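Local coordinates for protein endoglucanase EG-II (Hypocrea jecorina, PDB 3QR3) that probably hydrolyses internal beta-1,4-glycosidic bonds of cellulose, acting as a family 5 endoglucanase whose catalytic domain is a TIM barrel, at residues Tyr107-Gly112 and His151-Asn156; Phe178-Gly183 and Ile215-Lys220; Val64-Leu69 and Ala123-Leu128; Arg254-Thr259 and Asp285-Tyr290. All blocks are in the same frame, centred on the assembly; numbering follows the deposited sequence.

Contact 1 (Tyr107-Gly112 and His151-Asn156); sequences YARWNG and HDVNIN
Two carbonyl oxygens take three bonds from the terminal nitrogens of the R109 guanidinium. Both converge end-on on H151 O, NH1 at 2.9 Å and NH2 at 3.0 Å. The first bond lies in the carbonyl plane, whereas the second comes from above it. R109 NH1 also donates to Y107 O at 2.9 Å, almost along the C=O axis, so this nitrogen serves both segments. All three bonds keep to the guanidinium plane and fix its rotation. Its face lies on the H151 imidazole, the planes 8° apart, with R109 NH1 over the ring centre. The extended R109 chain and the crowded H151 rotamer, with CG between the backbone N and the carbonyl carbon (chi1 63°), bring the two groups together. H151 ND1 gives D152 OD2 a nearly straight bond of 2.7 Å to the anti lone pair. H151 NE2 bonds to T19 O, so the ring may carry both protons, a charge the D152 carboxylate would probably help balance next to R109. Beside these polar groups, A108 CB meets V153 CG1 at 4.1 Å. N154 then N-caps helix 155-171. Both loops follow TIM-barrel strands, 99-104 and 142-145, at the C-terminal end where family 5 glycosidases hold their active site.

Contact 2 (Phe178-Gly183 and Ile215-Lys220); sequences FISLPG and IFDVHK
Side chains of the two parallel strands leave the sheet on opposite faces, S180, I215 and D217 on one and L181 and F216 on the other. On the first face the polar pair meets tip to tip: S180 OG donates to D217 OD2 at 2.8 Å, approaching from above the carboxylate plane. D217 reaches it with CG anti to the backbone N (chi1 -168°), while its OD1 is bonded to T259 OG1. An alanine in place of D217 would remove both acceptors and would probably weaken the tie between S180 and T259 across the strand. On the same strand, I215 crosses the F178 ring obliquely, CG1 lying 3.7 Å from F178 CD1. On the other face L181 CD1 approaches F216 CE1 at 3.9 Å, again obliquely. The backbone ladder runs from I179 O to I215 N (2.9 Å), I215 O to L181 N (2.8 Å) and L181 O to D217 N (3.0 Å). The axes of these short segments cross at 55°, and past the ladder a water bridges G183 N and D217 O. Helix 155-171 covers I179 and L181, strand 256-261 flanks F216, and F178 and S180 bond through their backbones to F144 of strand 142-145, closing the barrel.

Contact 3 (Val64-Leu69 and Ala123-Leu128); sequences VGWQYL and AQFTSL
The W66 indole is covered on one face by two residues of helix 122-136. L128 CD2 sits over its five-membered ring, 3.7 Å from the centroid and 16° off the normal, a CH-pi contact. Further along that face, towards the rim, F125 CD1 comes within 3.7 Å of W66 CH2, the two rings meeting obliquely with planes 55° apart. The W110 ring packs edge-to-face against the opposite face of W66. At the indole edge a water lies in the ring plane, accepting from W66 NE1 at 3.1 Å and donating to Q124 O at 2.7 Å, so that the buried N-H is satisfied through the bridge. Q124 O itself lies near the ring plane beside W66 CZ2. The indole is thrown towards helix 122-136 because CG is anti to the backbone N (chi1 -174°); L128 likewise has CG anti to its own N and reaches back. A looser touch joins L69 CD1 and L128 CD1, 4.3 Å apart. The short helix 66-69, with G65 at its N-cap position, packs on helix 122-136 outside the barrel: W66, L69 and L128 all rest on I104 of strand 99-104, L69 also meets Y86 of helix 80-95, and F125 packs on helix 155-171.

Contact 4 (Arg254-Thr259 and Asp285-Tyr290); sequences RQAILT and DVYLGY
Strands 256-259 and 287-290 run parallel, their axes 8° apart, as the two strands of a beta-alpha-beta crossover through helix 267-281 in the TIM barrel. Three backbone hydrogen bonds form the ladder. V286 O receives A256 N at 2.9 Å, nearly along the C=O axis, and A256 O takes L288 N at 2.9 Å. G289 O accepts L258 N at 3.1 Å. Because A256 pairs with Y287 but L258 with Y290, one residue is extra on the second strand, a beta bulge at L288, whose psi of -21° leaves the extended range. CA-H...O contacts supplement these bonds, among them Y290 CA to L258 O at 3.3 Å.

One side chain joins the polar network: the Q255 amide, at the end of an extended chain, donates from NE2 to D285 O at 3.1 Å, from above the carbonyl plane. The Q255 side chain crosses that of L288 at about a right angle, Q255 OE1 lying 3.8 Å from L288 CD1. An alanine in place of Q255 would lose the bond to D285 O and would probably uncover part of L288.

Apolar contacts are light, A256 CB facing Y287 CD1 at 4.3 Å. Helix 238-251 covers A256, V286 and Y287, and strand 214-219 flanks strand 256-261. I257 CG1, anti to its backbone N, lies 3.6 Å from G289 O.

How the contacts relate
From the N terminus, contact 3 opens first, at the end of strand 59-64, and closes a loop of 53 residues at helix 122-136. Contact 1 opens inside that loop and closes beyond it, so the two cross. They also touch: N111 OD1 bonds to Q67 NE2, joining the hairpin of contact 1 to helix 66-69. Contacts 2 and 4 follow in series, each closing a beta-alpha-beta unit, over 31 and 25 intervening residues; none of the four is nested. Helix 155-171 leads from contact 1 to contact 2. Contacts 2 and 4 meet where strands 214-219 and 256-261 adjoin, F216 O accepting from I257 N, and contact 3 lies across the chain's centre from contact 4.

Contact 1 (Tyr107-Gly112 and His151-Asn156)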
# COMPACT_ATOMS: atom_id res chain seq x y z
N TYR A 107 0.25 -5.19 10.03
CA TYR A 107 -0.47 -6.45 10.10
C TYR A 107 -1.54 -6.46 11.19
O TYR A 107 -1.81 -7.49 11.80
CB TYR A 107 0.53 -7.60 10.30
CG TYR A 107 1.63 -7.59 9.26
CD1 TYR A 107 2.79 -6.85 9.46
CD2 TYR A 107 1.50 -8.30 8.07
CE1 TYR A 107 3.79 -6.83 8.51
CE2 TYR A 107 2.51 -8.28 7.11
CZ TYR A 107 3.65 -7.54 7.34
OH TYR A 107 4.66 -7.51 6.41
N ALA A 108 -2.13 -5.28 11.43
CA ALA A 108 -3.21 -5.09 12.41
C ALA A 108 -2.72 -5.33 13.83
O ALA A 108 -3.51 -5.61 14.73
CB ALA A 108 -4.42 -5.99 12.09
N ARG A 109 -1.42 -5.18 14.03
CA ARG A 109 -0.81 -5.55 15.29
C ARG A 109 0.21 -4.52 15.77
O ARG A 109 0.74 -3.73 15.00
CB ARG A 109 -0.12 -6.91 15.15
CG ARG A 109 -1.08 -8.10 15.16
CD ARG A 109 -0.33 -9.38 14.76
NE ARG A 109 -1.17 -10.58 14.86
CZ ARG A 109 -2.12 -10.89 13.99
NH1 ARG A 109 -2.37 -10.09 12.95
NH2 ARG A 109 -2.82 -12.01 14.14
N TRP A 110 0.47 -4.54 17.07
CA TRP A 110 1.58 -3.81 17.64
C TRP A 110 2.33 -4.77 18.55
O TRP A 110 1.79 -5.22 19.57
CB TRP A 110 1.05 -2.59 18.40
CG TRP A 110 2.04 -1.84 19.28
CD1 TRP A 110 2.48 -2.21 20.53
CD2 TRP A 110 2.64 -0.57 19.01
NE1 TRP A 110 3.33 -1.25 21.04
CE2 TRP A 110 3.45 -0.23 20.12
CE3 TRP A 110 2.58 0.32 17.92
CZ2 TRP A 110 4.20 0.94 20.18
CZ3 TRP A 110 3.33 1.50 17.98
CH2 TRP A 110 4.13 1.79 19.10
N ASN A 111 3.55 -5.13 18.16
CA ASN A 111 4.37 -6.06 18.95
C ASN A 111 3.62 -7.33 19.36
O ASN A 111 3.66 -7.75 20.52
CB ASN A 111 4.96 -5.36 20.19
CG ASN A 111 5.84 -4.18 19.81
OD1 ASN A 111 6.29 -4.07 18.67
ND2 ASN A 111 6.08 -3.28 20.76
N GLY A 112 2.93 -7.95 18.41
CA GLY A 112 2.26 -9.21 18.68
C GLY A 112 0.82 -9.08 19.15
O GLY A 112 0.09 -10.07 19.17
N HIS A 151 -4.31 -10.16 9.40
CA HIS A 151 -4.43 -11.60 9.25
C HIS A 151 -4.78 -12.24 10.59
O HIS A 151 -4.37 -11.75 11.64
CB HIS A 151 -3.13 -12.20 8.72
CG HIS A 151 -1.95 -12.03 9.63
ND1 HIS A 151 -1.62 -12.96 10.59
CD2 HIS A 151 -1.04 -11.03 9.73
CE1 HIS A 151 -0.54 -12.54 11.24
NE2 HIS A 151 -0.16 -11.38 10.73
N ASP A 152 -5.52 -13.33 10.54
CA ASP A 152 -5.90 -14.05 11.74
C ASP A 152 -6.49 -13.10 12.78
O ASP A 152 -6.17 -13.20 13.96
CB ASP A 152 -4.69 -14.79 12.30
CG ASP A 152 -3.99 -15.63 11.24
OD1 ASP A 152 -4.58 -16.63 10.80
OD2 ASP A 152 -2.84 -15.30 10.85
N VAL A 153 -7.35 -12.18 12.35
CA VAL A 153 -8.09 -11.35 13.29
C VAL A 153 -9.59 -11.66 13.19
O VAL A 153 -10.03 -12.30 12.23
CB VAL A 153 -7.86 -9.84 13.06
CG1 VAL A 153 -6.36 -9.52 13.05
CG2 VAL A 153 -8.51 -9.39 11.75
N ASN A 154 -10.37 -11.24 14.19
CA ASN A 154 -11.83 -11.30 14.11
C ASN A 154 -12.28 -10.22 13.15
O ASN A 154 -12.13 -9.03 13.43
CB ASN A 154 -12.45 -11.08 15.49
CG ASN A 154 -13.98 -11.19 15.48
OD1 ASN A 154 -14.67 -10.49 14.73
ND2 ASN A 154 -14.52 -12.06 16.32
N ILE A 155 -12.82 -10.62 12.00
CA ILE A 155 -13.16 -9.66 10.96
C ILE A 155 -14.27 -8.69 11.38
O ILE A 155 -14.31 -7.56 10.90
CB ILE A 155 -13.54 -10.35 9.62
CG1 ILE A 155 -13.57 -9.31 8.49
CG2 ILE A 155 -14.87 -11.06 9.74
CD1 ILE A 155 -12.27 -8.58 8.29
N ASN A 156 -15.17 -9.13 12.26
CA ASN A 156 -16.26 -8.27 12.69
C ASN A 156 -15.71 -7.15 13.55
O ASN A 156 -16.03 -5.98 13.35
CB ASN A 156 -17.32 -9.06 13.48
CG ASN A 156 -17.90 -10.21 12.68
OD1 ASN A 156 -18.65 -10.00 11.73
ND2 ASN A 156 -17.57 -11.44 13.07

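Contact 2 (Phe178-Gly183 and Ile215-Lys220)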
# COMPACT_ATOMS: atom_id res chain seq x y z
N PHE A 178 -9.04 9.67 -0.71
CA PHE A 178 -9.30 8.24 -0.71
C PHE A 178 -8.85 7.60 0.60
O PHE A 178 -7.83 7.99 1.18
CB PHE A 178 -8.54 7.54 -1.85
CG PHE A 178 -9.07 7.83 -3.24
CD1 PHE A 178 -10.35 7.43 -3.61
CD2 PHE A 178 -8.27 8.48 -4.17
CE1 PHE A 178 -10.82 7.68 -4.88
CE2 PHE A 178 -8.74 8.75 -5.45
CZ PHE A 178 -10.01 8.34 -5.81
N ILE A 179 -9.60 6.60 1.05
CA ILE A 179 -9.23 5.83 2.23
C ILE A 179 -9.35 4.34 1.90
O ILE A 179 -10.34 3.91 1.34
CB ILE A 179 -10.14 6.16 3.44
CG1 ILE A 179 -10.08 7.65 3.78
CG2 ILE A 179 -9.73 5.34 4.66
CD1 ILE A 179 -11.06 8.06 4.88
N SER A 180 -8.31 3.56 2.22
CA SER A 180 -8.32 2.12 1.99
C SER A 180 -9.08 1.37 3.07
O SER A 180 -8.99 1.71 4.25
CB SER A 180 -6.89 1.58 2.02
OG SER A 180 -6.14 2.03 0.91
N LEU A 181 -9.82 0.33 2.66
CA LEU A 181 -10.43 -0.60 3.59
C LEU A 181 -9.77 -1.98 3.42
O LEU A 181 -10.06 -2.69 2.45
CB LEU A 181 -11.95 -0.69 3.34
CG LEU A 181 -12.72 0.63 3.29
CD1 LEU A 181 -14.20 0.40 2.99
CD2 LEU A 181 -12.55 1.41 4.60
N PRO A 182 -8.88 -2.36 4.35
CA PRO A 182 -8.19 -3.65 4.20
C PRO A 182 -8.85 -4.81 4.95
O PRO A 182 -9.29 -4.63 6.09
CB PRO A 182 -6.82 -3.36 4.79
CG PRO A 182 -7.16 -2.41 5.95
CD PRO A 182 -8.34 -1.58 5.48
N GLY A 183 -8.90 -5.98 4.32
CA GLY A 183 -9.54 -7.14 4.91
C GLY A 183 -8.57 -8.17 5.48
O GLY A 183 -7.35 -7.93 5.55
N ILE A 215 -12.27 2.84 -0.56
CA ILE A 215 -11.89 1.91 -1.60
C ILE A 215 -11.39 0.62 -0.97
O ILE A 215 -10.59 0.66 -0.05
CB ILE A 215 -10.76 2.52 -2.47
CG1 ILE A 215 -11.16 3.93 -2.93
CG2 ILE A 215 -10.40 1.59 -3.64
CD1 ILE A 215 -12.44 3.97 -3.80
N PHE A 216 -11.87 -0.52 -1.46
CA PHE A 216 -11.38 -1.79 -0.93
C PHE A 216 -9.93 -2.00 -1.35
O PHE A 216 -9.57 -1.80 -2.50
CB PHE A 216 -12.27 -2.95 -1.37
CG PHE A 216 -13.69 -2.86 -0.84
CD1 PHE A 216 -13.95 -2.88 0.52
CD2 PHE A 216 -14.76 -2.75 -1.72
CE1 PHE A 216 -15.26 -2.80 1.01
CE2 PHE A 216 -16.07 -2.67 -1.25
CZ PHE A 216 -16.32 -2.70 0.13
N ASP A 217 -9.09 -2.39 -0.40
CA ASP A 217 -7.64 -2.48 -0.64
C ASP A 217 -7.25 -3.96 -0.60
O ASP A 217 -7.31 -4.58 0.45
CB ASP A 217 -6.92 -1.72 0.49
CG ASP A 217 -5.45 -1.48 0.21
OD1 ASP A 217 -4.81 -2.34 -0.43
OD2 ASP A 217 -4.93 -0.43 0.67
N VAL A 218 -6.85 -4.52 -1.74
CA VAL A 218 -6.42 -5.92 -1.77
C VAL A 218 -4.98 -6.10 -2.22
O VAL A 218 -4.41 -5.21 -2.84
CB VAL A 218 -7.33 -6.80 -2.66
CG1 VAL A 218 -8.74 -6.89 -2.06
CG2 VAL A 218 -7.38 -6.26 -4.08
N HIS A 219 -4.41 -7.26 -1.89
CA HIS A 219 -3.08 -7.68 -2.31
C HIS A 219 -3.21 -9.01 -3.04
O HIS A 219 -4.11 -9.79 -2.76
CB HIS A 219 -2.19 -7.90 -1.09
CG HIS A 219 -1.79 -6.64 -0.39
ND1 HIS A 219 -0.78 -6.59 0.54
CD2 HIS A 219 -2.24 -5.37 -0.52
CE1 HIS A 219 -0.64 -5.36 0.97
NE2 HIS A 219 -1.51 -4.59 0.34
N LYS A 220 -2.29 -9.30 -3.96
CA LYS A 220 -2.25 -10.62 -4.57
C LYS A 220 -0.91 -10.87 -5.23
O LYS A 220 -0.45 -10.05 -6.03
CB LYS A 220 -3.38 -10.80 -5.59
CG LYS A 220 -3.73 -12.26 -5.88
CD LYS A 220 -4.19 -13.00 -4.62
CE LYS A 220 -4.50 -14.47 -4.89
NZ LYS A 220 -3.28 -15.25 -5.31
O HOH W 1 -8.21 -6.98 1.76

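Contact 3 (Val64-Leu69 and Ala123-Leu128)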
# COMPACT_ATOMS: atom_id res chain seq x y z
N VAL A 64 5.37 2.38 6.06
CA VAL A 64 6.11 2.85 7.23
C VAL A 64 5.59 2.16 8.48
O VAL A 64 4.40 1.85 8.59
CB VAL A 64 6.04 4.38 7.38
CG1 VAL A 64 4.60 4.84 7.43
CG2 VAL A 64 6.81 4.82 8.65
N GLY A 65 6.49 1.91 9.41
CA GLY A 65 6.12 1.27 10.66
C GLY A 65 5.39 2.22 11.58
O GLY A 65 5.79 3.37 11.74
N TRP A 66 4.31 1.74 12.18
CA TRP A 66 3.60 2.48 13.22
C TRP A 66 4.59 2.94 14.30
O TRP A 66 4.61 4.11 14.68
CB TRP A 66 2.55 1.55 13.83
CG TRP A 66 1.61 2.15 14.83
CD1 TRP A 66 1.64 3.41 15.36
CD2 TRP A 66 0.51 1.47 15.44
NE1 TRP A 66 0.59 3.56 16.26
CE2 TRP A 66 -0.10 2.38 16.33
CE3 TRP A 66 -0.01 0.18 15.32
CZ2 TRP A 66 -1.21 2.03 17.10
CZ3 TRP A 66 -1.11 -0.16 16.08
CH2 TRP A 66 -1.70 0.76 16.96
N GLN A 67 5.42 2.02 14.77
CA GLN A 67 6.36 2.32 15.86
C GLN A 67 7.28 3.46 15.48
O GLN A 67 7.67 4.27 16.32
CB GLN A 67 7.18 1.08 16.25
CG GLN A 67 6.36 0.01 16.99
CD GLN A 67 5.67 -0.98 16.05
OE1 GLN A 67 5.30 -0.63 14.92
NE2 GLN A 67 5.52 -2.22 16.50
N TYR A 68 7.63 3.53 14.20
CA TYR A 68 8.52 4.59 13.74
C TYR A 68 7.87 5.97 13.89
O TYR A 68 8.49 6.92 14.37
CB TYR A 68 8.92 4.37 12.27
CG TYR A 68 9.81 5.48 11.78
CD1 TYR A 68 11.15 5.52 12.15
CD2 TYR A 68 9.31 6.49 10.99
CE1 TYR A 68 11.97 6.54 11.73
CE2 TYR A 68 10.12 7.52 10.56
CZ TYR A 68 11.44 7.54 10.93
OH TYR A 68 12.24 8.57 10.50
N LEU A 69 6.61 6.08 13.47
CA LEU A 69 5.94 7.38 13.43
C LEU A 69 5.75 7.97 14.82
O LEU A 69 5.81 9.19 14.99
CB LEU A 69 4.59 7.29 12.69
CG LEU A 69 4.70 7.05 11.18
CD1 LEU A 69 3.32 6.96 10.55
CD2 LEU A 69 5.53 8.14 10.50
N ALA A 123 -8.82 3.27 20.35
CA ALA A 123 -8.44 4.67 20.54
C ALA A 123 -6.94 4.91 20.33
O ALA A 123 -6.52 5.98 19.88
CB ALA A 123 -8.87 5.17 21.91
N GLN A 124 -6.12 3.92 20.68
CA GLN A 124 -4.68 4.10 20.53
C GLN A 124 -4.28 4.07 19.03
O GLN A 124 -3.26 4.64 18.64
CB GLN A 124 -3.92 3.04 21.32
CG GLN A 124 -3.90 3.29 22.84
CD GLN A 124 -3.32 2.13 23.63
OE1 GLN A 124 -3.61 0.97 23.33
NE2 GLN A 124 -2.51 2.44 24.64
N PHE A 125 -5.11 3.42 18.22
CA PHE A 125 -4.88 3.32 16.78
C PHE A 125 -5.51 4.50 16.05
O PHE A 125 -4.91 5.05 15.13
CB PHE A 125 -5.42 1.96 16.27
CG PHE A 125 -5.23 1.72 14.79
CD1 PHE A 125 -3.98 1.86 14.20
CD2 PHE A 125 -6.30 1.30 14.01
CE1 PHE A 125 -3.81 1.60 12.83
CE2 PHE A 125 -6.14 1.05 12.65
CZ PHE A 125 -4.90 1.20 12.06
N THR A 126 -6.72 4.90 16.45
CA THR A 126 -7.38 6.01 15.78
C THR A 126 -6.60 7.30 16.08
O THR A 126 -6.57 8.23 15.26
CB THR A 126 -8.87 6.18 16.21
OG1 THR A 126 -8.93 6.50 17.60
CG2 THR A 126 -9.67 4.91 15.95
N SER A 127 -5.99 7.36 17.25
CA SER A 127 -5.12 8.47 17.61
C SER A 127 -3.98 8.67 16.60
O SER A 127 -3.61 9.80 16.28
CB SER A 127 -4.55 8.26 19.01
OG SER A 127 -3.21 8.68 19.07
N LEU A 128 -3.43 7.57 16.10
CA LEU A 128 -2.41 7.64 15.07
C LEU A 128 -3.01 8.26 13.81
O LEU A 128 -2.49 9.23 13.27
CB LEU A 128 -1.85 6.25 14.76
CG LEU A 128 -1.01 6.15 13.49
CD1 LEU A 128 0.35 6.81 13.70
CD2 LEU A 128 -0.86 4.68 13.05
O HOH W 2 -0.62 5.38 18.51

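Contact 4 (Arg254-Thr259 and Asp285-Tyr290)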
# COMPACT_ATOMS: atom_id res chain seq x y z
N ARG A 254 -19.00 -0.64 -6.20
CA ARG A 254 -17.85 -0.26 -5.40
C ARG A 254 -16.55 -0.46 -6.20
O ARG A 254 -16.57 -0.98 -7.31
CB ARG A 254 -17.82 -1.06 -4.09
CG ARG A 254 -19.03 -0.84 -3.20
CD ARG A 254 -19.09 0.58 -2.63
NE ARG A 254 -17.91 0.89 -1.81
CZ ARG A 254 -17.84 0.73 -0.49
NH1 ARG A 254 -18.88 0.26 0.20
NH2 ARG A 254 -16.72 1.05 0.15
N GLN A 255 -15.43 -0.04 -5.62
CA GLN A 255 -14.15 -0.12 -6.31
C GLN A 255 -13.07 -0.65 -5.38
O GLN A 255 -13.20 -0.55 -4.15
CB GLN A 255 -13.73 1.27 -6.80
CG GLN A 255 -14.53 1.74 -8.00
CD GLN A 255 -14.21 3.17 -8.38
OE1 GLN A 255 -14.11 4.04 -7.52
NE2 GLN A 255 -14.05 3.41 -9.66
N ALA A 256 -12.02 -1.22 -5.97
CA ALA A 256 -10.89 -1.75 -5.22
C ALA A 256 -9.58 -1.30 -5.86
O ALA A 256 -9.54 -0.97 -7.05
CB ALA A 256 -10.94 -3.27 -5.18
N ILE A 257 -8.52 -1.30 -5.07
CA ILE A 257 -7.18 -1.05 -5.58
C ILE A 257 -6.28 -2.19 -5.11
O ILE A 257 -6.41 -2.66 -3.99
CB ILE A 257 -6.61 0.29 -5.07
CG1 ILE A 257 -5.21 0.52 -5.64
CG2 ILE A 257 -6.60 0.33 -3.54
CD1 ILE A 257 -4.80 1.97 -5.71
N LEU A 258 -5.41 -2.64 -6.00
CA LEU A 258 -4.43 -3.67 -5.69
C LEU A 258 -3.14 -2.97 -5.27
O LEU A 258 -2.38 -2.51 -6.13
CB LEU A 258 -4.18 -4.52 -6.95
CG LEU A 258 -3.16 -5.65 -6.92
CD1 LEU A 258 -3.54 -6.72 -5.91
CD2 LEU A 258 -3.02 -6.26 -8.31
N THR A 259 -2.91 -2.88 -3.96
CA THR A 259 -1.78 -2.10 -3.44
C THR A 259 -0.49 -2.88 -3.30
O THR A 259 0.56 -2.30 -3.01
CB THR A 259 -2.11 -1.47 -2.08
OG1 THR A 259 -2.61 -2.49 -1.21
CG2 THR A 259 -3.14 -0.38 -2.24
N ASP A 285 -13.46 0.02 -14.50
CA ASP A 285 -14.61 0.62 -13.83
C ASP A 285 -14.63 0.24 -12.34
O ASP A 285 -15.02 1.04 -11.49
CB ASP A 285 -15.94 0.25 -14.52
CG ASP A 285 -16.23 -1.24 -14.49
OD1 ASP A 285 -15.30 -2.05 -14.72
OD2 ASP A 285 -17.40 -1.61 -14.25
N VAL A 286 -14.18 -0.97 -12.03
CA VAL A 286 -14.14 -1.42 -10.63
C VAL A 286 -12.73 -1.42 -10.02
O VAL A 286 -12.57 -1.32 -8.80
CB VAL A 286 -14.80 -2.81 -10.47
CG1 VAL A 286 -16.26 -2.76 -10.90
CG2 VAL A 286 -14.05 -3.86 -11.27
N TYR A 287 -11.70 -1.54 -10.86
CA TYR A 287 -10.33 -1.46 -10.34
C TYR A 287 -9.75 -0.06 -10.56
O TYR A 287 -9.71 0.43 -11.68
CB TYR A 287 -9.44 -2.54 -10.94
CG TYR A 287 -9.87 -3.93 -10.55
CD1 TYR A 287 -9.87 -4.32 -9.22
CD2 TYR A 287 -10.30 -4.85 -11.50
CE1 TYR A 287 -10.27 -5.59 -8.84
CE2 TYR A 287 -10.71 -6.12 -11.13
CZ TYR A 287 -10.70 -6.48 -9.79
OH TYR A 287 -11.10 -7.74 -9.40
N LEU A 288 -9.31 0.57 -9.47
CA LEU A 288 -8.78 1.93 -9.52
C LEU A 288 -7.30 1.97 -9.84
O LEU A 288 -6.78 2.99 -10.27
CB LEU A 288 -9.02 2.66 -8.19
CG LEU A 288 -10.29 3.51 -8.10
CD1 LEU A 288 -10.41 4.15 -6.72
CD2 LEU A 288 -10.28 4.57 -9.19
N GLY A 289 -6.61 0.86 -9.60
CA GLY A 289 -5.18 0.83 -9.88
C GLY A 289 -4.44 -0.39 -9.38
O GLY A 289 -5.02 -1.28 -8.75
N TYR A 290 -3.16 -0.45 -9.71
CA TYR A 290 -2.27 -1.50 -9.22
C TYR A 290 -0.96 -0.88 -8.78
O TYR A 290 -0.50 0.11 -9.35
CB TYR A 290 -2.02 -2.57 -10.29
CG TYR A 290 -1.35 -2.05 -11.55
CD1 TYR A 290 0.04 -1.91 -11.63
CD2 TYR A 290 -2.10 -1.71 -12.67
CE1 TYR A 290 0.65 -1.44 -12.79
CE2 TYR A 290 -1.51 -1.24 -13.82
CZ TYR A 290 -0.14 -1.11 -13.89
OH TYR A 290 0.43 -0.64 -15.06